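Local coordinates for SusD superfamily protein (Bacteroides vulgatus, PDB 3MYV), which probably binds polysaccharide at the outer membrane as a SusD-like surface glycan-binding protein, at residues E247-A253 against N328-L334. Where two conformers were deposited one is given. Residues are numbered along the deposited sequence.
With EDO (1,2-ethanediol), chain E.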
loop_
_atom_site.group_PDB
_atom_site.type_symbol
_atom_site.label_atom_id
_atom_site.label_comp_id
_atom_site.label_asym_id
_atom_site.label_seq_id
_atom_site.Cartn_x
_atom_site.Cartn_y
_atom_site.Cartn_z
ATOM N N GLU A 247 10.366 -9.629 8.205
ATOM C CA GLU A 247 9.308 -8.625 8.427
ATOM C C GLU A 247 8.103 -8.825 7.487
ATOM O O GLU A 247 7.008 -8.296 7.732
ATOM C CB GLU A 247 9.829 -7.215 8.228
ATOM C CG GLU A 247 10.763 -6.727 9.318
ATOM C CD GLU A 247 10.878 -5.226 9.380
ATOM O OE1 GLU A 247 9.949 -4.522 8.946
ATOM O OE2 GLU A 247 11.904 -4.765 9.896
ATOM N N SER A 248 8.312 -9.564 6.407
ATOM C CA SER A 248 7.360 -9.583 5.313
ATOM C C SER A 248 6.192 -10.522 5.590
ATOM O O SER A 248 6.370 -11.751 5.605
ATOM C CB SER A 248 8.052 -10.020 4.022
ATOM O OG SER A 248 7.120 -10.005 2.950
ATOM N N PHE A 249 5.009 -9.946 5.782
ATOM C CA PHE A 249 3.770 -10.742 5.874
ATOM C C PHE A 249 3.274 -11.080 4.450
ATOM O O PHE A 249 2.794 -12.200 4.165
ATOM C CB PHE A 249 2.623 -9.995 6.566
ATOM C CG PHE A 249 2.911 -9.508 7.962
ATOM C CD1 PHE A 249 3.168 -10.405 8.989
ATOM C CD2 PHE A 249 2.871 -8.134 8.264
ATOM C CE1 PHE A 249 3.419 -9.963 10.297
ATOM C CE2 PHE A 249 3.093 -7.686 9.580
ATOM C CZ PHE A 249 3.382 -8.602 10.589
ATOM N N PHE A 250 3.356 -10.084 3.572
ATOM C CA PHE A 250 2.876 -10.221 2.197
ATOM C C PHE A 250 3.764 -9.416 1.278
ATOM O O PHE A 250 3.884 -8.196 1.456
ATOM C CB PHE A 250 1.420 -9.716 2.106
ATOM C CG PHE A 250 0.828 -9.750 0.713
ATOM C CD1 PHE A 250 1.161 -10.761 -0.203
ATOM C CD2 PHE A 250 -0.064 -8.785 0.327
ATOM C CE1 PHE A 250 0.617 -10.775 -1.481
ATOM C CE2 PHE A 250 -0.619 -8.798 -0.952
ATOM C CZ PHE A 250 -0.247 -9.797 -1.853
ATOM N N GLU A 251 4.379 -10.072 0.291
ATOM C CA GLU A 251 5.026 -9.340 -0.799
ATOM C C GLU A 251 4.657 -10.003 -2.114
ATOM O O GLU A 251 4.410 -11.209 -2.143
ATOM C CB GLU A 251 6.544 -9.253 -0.624
ATOM C CG GLU A 251 7.283 -10.579 -0.691
ATOM C CD GLU A 251 8.713 -10.476 -0.209
ATOM O OE1 GLU A 251 8.918 -10.090 0.964
ATOM O OE2 GLU A 251 9.640 -10.815 -0.990
ATOM N N ILE A 252 4.677 -9.229 -3.195
ATOM C CA ILE A 252 4.398 -9.743 -4.552
ATOM C C ILE A 252 5.615 -10.531 -5.064
ATOM O O ILE A 252 6.751 -10.021 -5.092
ATOM C CB ILE A 252 4.066 -8.575 -5.542
ATOM C CG1 ILE A 252 2.903 -7.719 -5.031
ATOM C CG2 ILE A 252 3.796 -9.096 -6.971
ATOM C CD1 ILE A 252 1.546 -8.498 -4.890
ATOM N N ALA A 253 5.389 -11.768 -5.485
ATOM C CA ALA A 253 6.489 -12.605 -5.952
ATOM C C ALA A 253 6.769 -12.269 -7.424
ATOM O O ALA A 253 5.891 -12.363 -8.284
ATOM C CB ALA A 253 6.168 -14.098 -5.796
ATOM N N ASN A 328 10.716 -8.176 -5.750
ATOM C CA ASN A 328 9.413 -8.318 -5.130
ATOM C C ASN A 328 8.995 -6.982 -4.487
ATOM O O ASN A 328 9.835 -6.244 -3.968
ATOM C CB ASN A 328 9.470 -9.410 -4.050
ATOM C CG ASN A 328 9.645 -10.810 -4.608
ATOM O OD1 ASN A 328 9.899 -10.996 -5.811
ATOM N ND2 ASN A 328 9.490 -11.826 -3.727
ATOM N N ASN A 329 7.714 -6.660 -4.517
ATOM C CA ASN A 329 7.224 -5.441 -3.892
ATOM C C ASN A 329 6.516 -5.815 -2.606
ATOM O O ASN A 329 5.554 -6.604 -2.600
ATOM C CB ASN A 329 6.266 -4.699 -4.815
ATOM C CG ASN A 329 6.912 -4.277 -6.122
ATOM O OD1 ASN A 329 8.125 -4.005 -6.189
ATOM N ND2 ASN A 329 6.103 -4.213 -7.174
ATOM N N VAL A 330 7.041 -5.314 -1.506
ATOM C CA VAL A 330 6.439 -5.496 -0.186
ATOM C C VAL A 330 5.107 -4.783 -0.120
ATOM O O VAL A 330 5.018 -3.621 -0.510
ATOM C CB VAL A 330 7.302 -4.877 0.916
ATOM C CG1 VAL A 330 6.533 -4.868 2.257
ATOM C CG2 VAL A 330 8.580 -5.621 1.045
ATOM N N VAL A 331 4.081 -5.459 0.407
ATOM C CA VAL A 331 2.754 -4.889 0.590
ATOM C C VAL A 331 2.411 -4.713 2.083
ATOM O O VAL A 331 1.848 -3.697 2.471
ATOM C CB VAL A 331 1.712 -5.781 -0.117
ATOM C CG1 VAL A 331 0.260 -5.254 0.071
ATOM C CG2 VAL A 331 2.006 -5.901 -1.637
ATOM N N LEU A 332 2.742 -5.710 2.902
ATOM C CA LEU A 332 2.526 -5.680 4.344
ATOM C C LEU A 332 3.744 -6.242 5.056
ATOM O O LEU A 332 4.091 -7.417 4.884
ATOM C CB LEU A 332 1.279 -6.503 4.697
ATOM C CG LEU A 332 -0.062 -6.057 4.126
ATOM C CD1 LEU A 332 -1.033 -7.277 4.020
ATOM C CD2 LEU A 332 -0.651 -4.935 4.989
ATOM N N ARG A 333 4.394 -5.396 5.852
ATOM C CA ARG A 333 5.519 -5.832 6.671
ATOM C C ARG A 333 5.423 -5.352 8.104
ATOM O O ARG A 333 4.689 -4.408 8.434
ATOM C CB ARG A 333 6.864 -5.447 6.054
ATOM C CG ARG A 333 7.205 -3.955 6.052
ATOM C CD ARG A 333 8.581 -3.743 5.442
ATOM N NE ARG A 333 8.880 -2.306 5.290
ATOM C CZ ARG A 333 9.746 -1.633 6.038
ATOM N NH1 ARG A 333 10.407 -2.232 7.030
ATOM N NH2 ARG A 333 9.956 -0.343 5.804
ATOM N N LEU A 334 6.162 -6.030 8.964
ATOM C CA LEU A 334 6.104 -5.796 10.424
ATOM C C LEU A 334 6.337 -4.346 10.888
ATOM O O LEU A 334 5.661 -3.885 11.779
ATOM C CB LEU A 334 7.072 -6.766 11.140
ATOM C CG LEU A 334 7.038 -6.850 12.674
ATOM C CD1 LEU A 334 5.611 -7.173 13.188
ATOM C CD2 LEU A 334 8.064 -7.873 13.216
HETATM C C1 EDO E . 7.533 -1.614 -2.486
HETATM O O1 EDO E . 6.745 -1.641 -1.277
HETATM C C2 EDO E . 8.989 -1.906 -2.171
HETATM O O2 EDO E . 9.162 -3.300 -1.879
#
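Six backbone hydrogen bonds pair the antiparallel segments 247-253 and 328-334. L334 N to E247 O (2.7 Å) closes one end and I252 N to N329 O (2.8 Å) the other. Between them, two carbonyls each accept two amides: L332 O takes F249 N (2.8 Å) and F250 N (3.1 Å), while F250 O takes V331 N (2.9 Å) and L332 N (3.1 Å). Each sharing marks a classic beta bulge, with F249 and F250 opposite L332, and V331 and L332 opposite F250. One on each strand, the bulges offset one another: the register of S248 with R333 returns at E251 with V330, while both strands turn a corner. This doubly bulged, two-stranded sheet is a small beta element in the largely helical, TPR-related SusD fold; its second strand runs into helix 334-348, and F249 packs against helix 189-202.

Charged and polar side chains gather on the side of S248, E251 and R333. E247 OE1 forms a salt bridge with R333 NH1 (3.0 Å) and also bonds S335; R333 is held by E390 and E394, and E247 by R366. E251 OE2 accepts N328 ND2 (2.9 Å), and its OE1 accepts S248 OG (2.7 Å), whereas N328 OD1 turns to K243 and the backbone of N254, a sodium-site residue.

Apolar contacts bring F250 CD2 to 3.5 Å from V331 CB, I252 CG1 to 4.0 Å from V331 CG2 and F249 CZ to 3.7 Å from L334 CD1.

A 1,2-ethanediol, probably from the crystallisation liquor, bonds V330 through N to O2 (2.9 Å) and O to O1 (2.7 Å).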